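Local coordinates for serine protease inhibitor (Thermoanaerobacter tengcongensis, PDB 2PEF), which probably inhibits serine proteases, as a thermophilic member of the serpin family, and is seen here in the latent state, at residues 16-19 / 20-24; 104-107 / 108-112; 246-249 / 250-254. All coordinates share one frame; numbering follows the deposited sequence.

Overall arrangement
All three contacts are turns of helices in one serpin chain, and each joins residues three to five apart. Contact 1 is the last turns of helix 7-22 and is buried, about 10 Å from the centre of the molecule to its own centre. Contact 3 is most of helix 244-252 and part of it packs straight on contact 1: I18 CD1 lies 3.8 Å from F247 CG. The centres of these two are about 17 Å apart. Contact 2 begins helix 106-116 at the surface. Its centre is about 29 Å from that of contact 1 and about 39 Å from that of contact 3. It touches neither: its nearest atoms stay about 16 Å from contact 1 and about 26 Å from contact 3.

Contact 1. Residues 16-19 / 20-24; sequences FSIE and LFKNS
F16 and L20 lie side by side one turn apart near the C-terminal end of helix 7-22, a helix of the serpin fold, with F16 and L20 on its buried side. CG of F16 stands anti to the backbone N (chi1 166°), and L20 does the same. With the four-residue spacing, this sets both side chains pointing the same way. F16 CZ lies 3.8 Å from L20 CD2, and the methyl comes in obliquely to the ring. Helix 35-46 packs on this pair through M39 and A38.

E19 and K22, three residues apart, carry the opposite charges. K22 has CG between its backbone N and carbonyl carbon (chi1 76°), and this brings the aliphatic chain over the I18 carbonyl, with CG 3.3 Å from I18 O. E19 is bent at chi2, and its carboxylate lies beside the K22 chain. E19 OE2 touches K22 CD at 3.4 Å. The salt bridge from E19 OE2 to K22 NZ is long, 3.8 Å. K22 NZ also donates to the carbonyls of K240 and L242.

In the backbone, K22 N donates to I18 O at 2.8 Å. The bond from N23 N to E19 O is weak, 3.4 Å. A side chain takes up the L20 carbonyl. S24 OG donates to L20 O at 2.7 Å from above the carbonyl plane.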
loop_
_atom_site.group_PDB
_atom_site.type_symbol
_atom_site.label_atom_id
_atom_site.label_comp_id
_atom_site.label_asym_id
_atom_site.label_seq_id
_atom_site.Cartn_x
_atom_site.Cartn_y
_atom_site.Cartn_z
ATOM N N PHE A 16 -6.104 9.677 -4.542
ATOM C CA PHE A 16 -6.346 8.232 -4.602
ATOM C C PHE A 16 -5.887 7.547 -3.319
ATOM O O PHE A 16 -6.612 6.725 -2.750
ATOM C CB PHE A 16 -5.628 7.604 -5.801
ATOM C CG PHE A 16 -5.549 6.098 -5.743
ATOM C CD1 PHE A 16 -6.611 5.315 -6.189
ATOM C CD2 PHE A 16 -4.412 5.464 -5.243
ATOM C CE1 PHE A 16 -6.535 3.921 -6.130
ATOM C CE2 PHE A 16 -4.332 4.079 -5.184
ATOM C CZ PHE A 16 -5.390 3.307 -5.630
ATOM N N SER A 17 -4.678 7.893 -2.884
ATOM C CA SER A 17 -4.055 7.289 -1.712
ATOM C C SER A 17 -4.888 7.490 -0.452
ATOM O O SER A 17 -5.134 6.538 0.297
ATOM C CB SER A 17 -2.640 7.845 -1.515
ATOM O OG SER A 17 -1.796 7.444 -2.586
ATOM N N ILE A 18 -5.327 8.727 -0.223
ATOM C CA ILE A 18 -6.102 9.058 0.976
ATOM C C ILE A 18 -7.534 8.519 0.906
ATOM O O ILE A 18 -8.074 8.057 1.911
ATOM C CB ILE A 18 -6.047 10.581 1.298
ATOM C CG1 ILE A 18 -4.600 11.014 1.591
ATOM C CG2 ILE A 18 -6.971 10.947 2.469
ATOM C CD1 ILE A 18 -3.897 10.245 2.726
ATOM N N GLU A 19 -8.140 8.546 -0.278
ATOM C CA GLU A 19 -9.469 7.951 -0.436
ATOM C C GLU A 19 -9.416 6.440 -0.206
ATOM O O GLU A 19 -10.296 5.870 0.443
ATOM C CB GLU A 19 -10.085 8.280 -1.797
ATOM C CG GLU A 19 -10.480 9.746 -1.967
ATOM C CD GLU A 19 -11.379 10.263 -0.849
ATOM O OE1 GLU A 19 -12.426 9.638 -0.591
ATOM O OE2 GLU A 19 -11.031 11.296 -0.230
ATOM N N LEU A 20 -8.368 5.798 -0.722
ATOM C CA LEU A 20 -8.145 4.379 -0.468
ATOM C C LEU A 20 -7.988 4.117 1.032
ATOM O O LEU A 20 -8.682 3.268 1.589
ATOM C CB LEU A 20 -6.916 3.877 -1.237
ATOM C CG LEU A 20 -6.701 2.368 -1.347
ATOM C CD1 LEU A 20 -7.847 1.694 -2.102
ATOM C CD2 LEU A 20 -5.366 2.079 -2.026
ATOM N N PHE A 21 -7.090 4.868 1.675
ATOM C CA PHE A 21 -6.852 4.750 3.116
ATOM C C PHE A 21 -8.116 4.941 3.951
ATOM O O PHE A 21 -8.462 4.079 4.760
ATOM C CB PHE A 21 -5.754 5.723 3.559
ATOM C CG PHE A 21 -5.525 5.759 5.049
ATOM C CD1 PHE A 21 -5.083 4.629 5.730
ATOM C CD2 PHE A 21 -5.728 6.935 5.766
ATOM C CE1 PHE A 21 -4.856 4.672 7.109
ATOM C CE2 PHE A 21 -5.505 6.984 7.138
ATOM C CZ PHE A 21 -5.070 5.853 7.810
ATOM N N LYS A 22 -8.820 6.052 3.735
ATOM C CA LYS A 22 -9.950 6.413 4.598
ATOM C C LYS A 22 -11.151 5.466 4.473
ATOM O O LYS A 22 -12.073 5.512 5.297
ATOM C CB LYS A 22 -10.362 7.874 4.378
ATOM C CG LYS A 22 -11.143 8.138 3.098
ATOM C CD LYS A 22 -11.154 9.624 2.757
ATOM C CE LYS A 22 -11.993 10.431 3.731
ATOM N NZ LYS A 22 -12.036 11.874 3.353
ATOM N N ASN A 23 -11.133 4.621 3.447
ATOM C CA ASN A 23 -12.166 3.609 3.262
ATOM C C ASN A 23 -11.707 2.186 3.613
ATOM O O ASN A 23 -12.458 1.221 3.437
ATOM C CB ASN A 23 -12.732 3.682 1.839
ATOM C CG ASN A 23 -13.534 4.950 1.596
ATOM O OD1 ASN A 23 -13.144 5.803 0.795
ATOM N ND2 ASN A 23 -14.662 5.086 2.295
ATOM N N SER A 24 -10.486 2.073 4.136
ATOM C CA SER A 24 -9.869 0.780 4.454
ATOM C C SER A 24 -9.570 0.618 5.949
ATOM O O SER A 24 -8.809 -0.270 6.351
ATOM C CB SER A 24 -8.578 0.608 3.648
ATOM O OG SER A 24 -8.823 0.699 2.258
#

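Contact 2. Residues 104-107 / 108-112; sequences PSKD and FLQII
P104 and L109 make the apolar part of this contact. The proline ring offers its CB, and L109 brings its branched end up to it, with CD1 3.8 Å and CD2 4.0 Å from P104 CB. L109 has CG beside its backbone N (chi1 -67°), which turns the branch back toward the start of the helix. The same CG rests 3.5 Å from S105 O. Replacing L109 by an alanine removes CG and both methyls, which would probably leave a gap beside the ring of P104 and S105 O without its apolar cover. F97 of strand 87-98 also packs on P104.

The backbone bonds come next. L109 N donates to S105 O at 3.1 Å. Q110 N then bonds K106 O, and I111 N bonds D107 O. These are the first i to i+4 bonds of helix 106-116, a surface helix of the serpin fold, which follows the short strand 102-104 after the single residue S105. S105 sits at the N-cap position. The buried side of the helix is marked by F108, which packs on M158 and L160 of strand 158-169.

K106, D107 and Q110 face outward. K106 and Q110 run side by side in the same direction, both bent at chi2. D107 has an apolar partner in I111, and the two side chains cross at a slant. I111 CD1 lies 3.8 Å from D107 OD2, a contact of methyl and carboxylate, while I111 CG1 sits 3.2 Å from D107 O.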
loop_
_atom_site.group_PDB
_atom_site.type_symbol
_atom_site.label_atom_id
_atom_site.label_comp_id
_atom_site.label_asym_id
_atom_site.label_seq_id
_atom_site.Cartn_x
_atom_site.Cartn_y
_atom_site.Cartn_z
ATOM N N PRO A 104 -3.233 -14.410 -23.922
ATOM C CA PRO A 104 -3.026 -12.983 -23.666
ATOM C C PRO A 104 -2.676 -12.206 -24.928
ATOM O O PRO A 104 -2.008 -12.736 -25.820
ATOM C CB PRO A 104 -1.838 -12.959 -22.695
ATOM C CG PRO A 104 -1.649 -14.361 -22.243
ATOM C CD PRO A 104 -2.156 -15.229 -23.343
ATOM N N SER A 105 -3.136 -10.957 -24.989
ATOM C CA SER A 105 -2.844 -10.093 -26.127
ATOM C C SER A 105 -1.403 -9.593 -26.066
ATOM O O SER A 105 -0.893 -9.250 -24.998
ATOM C CB SER A 105 -3.831 -8.926 -26.193
ATOM O OG SER A 105 -5.134 -9.386 -26.519
ATOM N N LYS A 106 -0.746 -9.575 -27.224
ATOM C CA LYS A 106 0.654 -9.149 -27.317
ATOM C C LYS A 106 0.864 -7.693 -26.888
ATOM O O LYS A 106 1.850 -7.377 -26.213
ATOM C CB LYS A 106 1.202 -9.387 -28.734
ATOM C CG LYS A 106 2.587 -8.784 -29.006
ATOM C CD LYS A 106 3.714 -9.572 -28.350
ATOM C CE LYS A 106 5.056 -8.886 -28.575
ATOM N NZ LYS A 106 6.197 -9.643 -27.983
ATOM N N ASP A 107 -0.062 -6.814 -27.275
ATOM C CA ASP A 107 0.019 -5.398 -26.905
ATOM C C ASP A 107 -0.007 -5.225 -25.384
ATOM O O ASP A 107 0.772 -4.447 -24.830
ATOM C CB ASP A 107 -1.114 -4.597 -27.556
ATOM C CG ASP A 107 -0.880 -3.091 -27.503
ATOM O OD1 ASP A 107 0.247 -2.639 -27.806
ATOM O OD2 ASP A 107 -1.835 -2.351 -27.177
ATOM N N PHE A 108 -0.886 -5.976 -24.720
ATOM C CA PHE A 108 -1.006 -5.944 -23.261
ATOM C C PHE A 108 0.268 -6.424 -22.571
ATOM O O PHE A 108 0.772 -5.764 -21.661
ATOM C CB PHE A 108 -2.201 -6.782 -22.794
ATOM C CG PHE A 108 -2.264 -6.969 -21.303
ATOM C CD1 PHE A 108 -2.705 -5.936 -20.475
ATOM C CD2 PHE A 108 -1.881 -8.178 -20.722
ATOM C CE1 PHE A 108 -2.760 -6.104 -19.096
ATOM C CE2 PHE A 108 -1.932 -8.353 -19.339
ATOM C CZ PHE A 108 -2.369 -7.314 -18.525
ATOM N N LEU A 109 0.775 -7.573 -23.011
ATOM C CA LEU A 109 1.992 -8.145 -22.446
ATOM C C LEU A 109 3.192 -7.225 -22.639
ATOM O O LEU A 109 4.066 -7.155 -21.774
ATOM C CB LEU A 109 2.275 -9.537 -23.023
ATOM C CG LEU A 109 1.309 -10.673 -22.667
ATOM C CD1 LEU A 109 1.749 -11.967 -23.345
ATOM C CD2 LEU A 109 1.190 -10.872 -21.163
ATOM N N GLN A 110 3.222 -6.514 -23.765
ATOM C CA GLN A 110 4.317 -5.592 -24.056
ATOM C C GLN A 110 4.286 -4.383 -23.124
ATOM O O GLN A 110 5.311 -4.002 -22.561
ATOM C CB GLN A 110 4.292 -5.146 -25.521
ATOM C CG GLN A 110 5.590 -4.489 -25.998
ATOM C CD GLN A 110 6.801 -5.408 -25.897
ATOM O OE1 GLN A 110 7.809 -5.055 -25.282
ATOM N NE2 GLN A 110 6.707 -6.589 -26.502
ATOM N N ILE A 111 3.103 -3.794 -22.957
ATOM C CA ILE A 111 2.921 -2.659 -22.051
ATOM C C ILE A 111 3.329 -3.033 -20.625
ATOM O O ILE A 111 4.064 -2.297 -19.960
ATOM C CB ILE A 111 1.459 -2.141 -22.081
ATOM C CG1 ILE A 111 1.131 -1.558 -23.459
ATOM C CG2 ILE A 111 1.225 -1.090 -20.986
ATOM C CD1 ILE A 111 -0.351 -1.471 -23.762
ATOM N N ILE A 112 2.869 -4.197 -20.183
ATOM C CA ILE A 112 3.130 -4.696 -18.837
ATOM C C ILE A 112 4.613 -5.037 -18.626
ATOM O O ILE A 112 5.186 -4.711 -17.584
ATOM C CB ILE A 112 2.151 -5.862 -18.498
ATOM C CG1 ILE A 112 0.993 -5.356 -17.628
ATOM C CG2 ILE A 112 2.841 -7.015 -17.812
ATOM C CD1 ILE A 112 0.146 -4.267 -18.264
#

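Contact 3. Residues 246-249 / 250-254; sequences KFID and LIKNA
F247 has CG anti to its backbone N (chi1 -177°), and I251 has CG1 beside its own. Together these torsions bring the tip of I251 over the ring one turn back in helix 244-252, a short helix of the serpin fold. The two side chains cross at an angle. I251 CD1 sits over one face of the ring, 4.0 Å from the F247 centroid and 29° off the normal, a CH-pi contact. Its nearest ring atom is F247 CE2. The ring is buried: I18 of helix 7-22 touches it, as do A354 and I356 of strand 345-357 and P363 and I366 of strand 362-372. It thus joins this helix to helix 7-22 and to those strands.

L250 takes the less common setting, with CG between its backbone N and carbonyl carbon (chi1 70°). The chain folds back over the preceding turn, and CG comes 3.3 Å from F247 O. One methyl, CD2, approaches the F247 ring obliquely, more loosely than I251 does.

I248 and K252 also cross. The K252 chain is extended beyond CG, and its CE passes 3.7 Å from I248 CG2. Its amine reaches on to helix 7-22, where NZ is hydrogen-bonded to the hydroxyl of Y11. I248 packs on Y11 and A14 of that helix as well.

The backbone is uneven in this turn. I251 N has two weak bonds, to F247 O at 3.5 Å and to I248 O at 3.3 Å. K252 N donates to I248 O at 3.0 Å. The helix closes with N253 N donating to D249 O at 2.7 Å.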
loop_
_atom_site.group_PDB
_atom_site.type_symbol
_atom_site.label_atom_id
_atom_site.label_comp_id
_atom_site.label_asym_id
_atom_site.label_seq_id
_atom_site.Cartn_x
_atom_site.Cartn_y
_atom_site.Cartn_z
ATOM N N LYS A 246 -4.872 17.749 2.036
ATOM C CA LYS A 246 -4.609 17.936 3.457
ATOM C C LYS A 246 -3.421 17.120 3.942
ATOM O O LYS A 246 -2.649 17.582 4.788
ATOM C CB LYS A 246 -5.851 17.616 4.284
ATOM C CG LYS A 246 -6.903 18.704 4.227
ATOM C CD LYS A 246 -7.953 18.517 5.306
ATOM C CE LYS A 246 -8.939 19.672 5.310
ATOM N NZ LYS A 246 -8.308 20.956 5.745
ATOM N N PHE A 247 -3.258 15.918 3.395
ATOM C CA PHE A 247 -2.114 15.082 3.761
ATOM C C PHE A 247 -0.787 15.679 3.284
ATOM O O PHE A 247 0.163 15.773 4.058
ATOM C CB PHE A 247 -2.282 13.653 3.234
ATOM C CG PHE A 247 -1.171 12.726 3.646
ATOM C CD1 PHE A 247 -1.135 12.198 4.931
ATOM C CD2 PHE A 247 -0.154 12.397 2.755
ATOM C CE1 PHE A 247 -0.109 11.353 5.326
ATOM C CE2 PHE A 247 0.880 11.547 3.140
ATOM C CZ PHE A 247 0.899 11.029 4.433
ATOM N N ILE A 248 -0.719 16.075 2.014
ATOM C CA ILE A 248 0.505 16.687 1.490
ATOM C C ILE A 248 0.807 17.967 2.269
ATOM O O ILE A 248 1.956 18.207 2.657
ATOM C CB ILE A 248 0.431 16.970 -0.042
ATOM C CG1 ILE A 248 0.166 15.687 -0.845
ATOM C CG2 ILE A 248 1.706 17.659 -0.534
ATOM C CD1 ILE A 248 1.241 14.592 -0.731
ATOM N N ASP A 249 -0.231 18.766 2.520
ATOM C CA ASP A 249 -0.077 20.045 3.221
ATOM C C ASP A 249 0.404 19.917 4.663
ATOM O O ASP A 249 1.196 20.731 5.118
ATOM C CB ASP A 249 -1.376 20.860 3.170
ATOM C CG ASP A 249 -1.608 21.511 1.820
ATOM O OD1 ASP A 249 -0.757 21.359 0.916
ATOM O OD2 ASP A 249 -2.649 22.184 1.660
ATOM N N LEU A 250 -0.069 18.905 5.384
ATOM C CA LEU A 250 0.338 18.745 6.777
ATOM C C LEU A 250 1.828 18.406 6.903
ATOM O O LEU A 250 2.472 18.797 7.878
ATOM C CB LEU A 250 -0.560 17.748 7.526
ATOM C CG LEU A 250 -0.525 16.246 7.234
ATOM C CD1 LEU A 250 0.581 15.559 8.026
ATOM C CD2 LEU A 250 -1.870 15.622 7.578
ATOM N N ILE A 251 2.368 17.708 5.903
ATOM C CA ILE A 251 3.798 17.406 5.848
ATOM C C ILE A 251 4.584 18.650 5.430
ATOM O O ILE A 251 5.592 18.994 6.056
ATOM C CB ILE A 251 4.112 16.226 4.883
ATOM C CG1 ILE A 251 3.496 14.922 5.397
ATOM C CG2 ILE A 251 5.621 16.064 4.694
ATOM C CD1 ILE A 251 3.339 13.851 4.328
ATOM N N LYS A 252 4.119 19.314 4.370
ATOM C CA LYS A 252 4.724 20.557 3.889
ATOM C C LYS A 252 4.733 21.638 4.971
ATOM O O LYS A 252 5.678 22.422 5.067
ATOM C CB LYS A 252 3.985 21.077 2.652
ATOM C CG LYS A 252 4.306 20.340 1.370
ATOM C CD LYS A 252 3.665 21.033 0.178
ATOM C CE LYS A 252 4.139 20.427 -1.131
ATOM N NZ LYS A 252 3.479 21.065 -2.304
ATOM N N ASN A 253 3.680 21.670 5.784
ATOM C CA ASN A 253 3.525 22.717 6.791
ATOM C C ASN A 253 4.135 22.376 8.150
ATOM O O ASN A 253 4.029 23.165 9.096
ATOM C CB ASN A 253 2.053 23.129 6.931
ATOM C CG ASN A 253 1.507 23.804 5.673
ATOM O OD1 ASN A 253 0.325 23.666 5.347
ATOM N ND2 ASN A 253 2.366 24.527 4.958
ATOM N N ALA A 254 4.782 21.214 8.237
ATOM C CA ALA A 254 5.480 20.805 9.456
ATOM C C ALA A 254 6.538 21.845 9.805
ATOM O O ALA A 254 7.292 22.291 8.933
ATOM C CB ALA A 254 6.111 19.439 9.279
#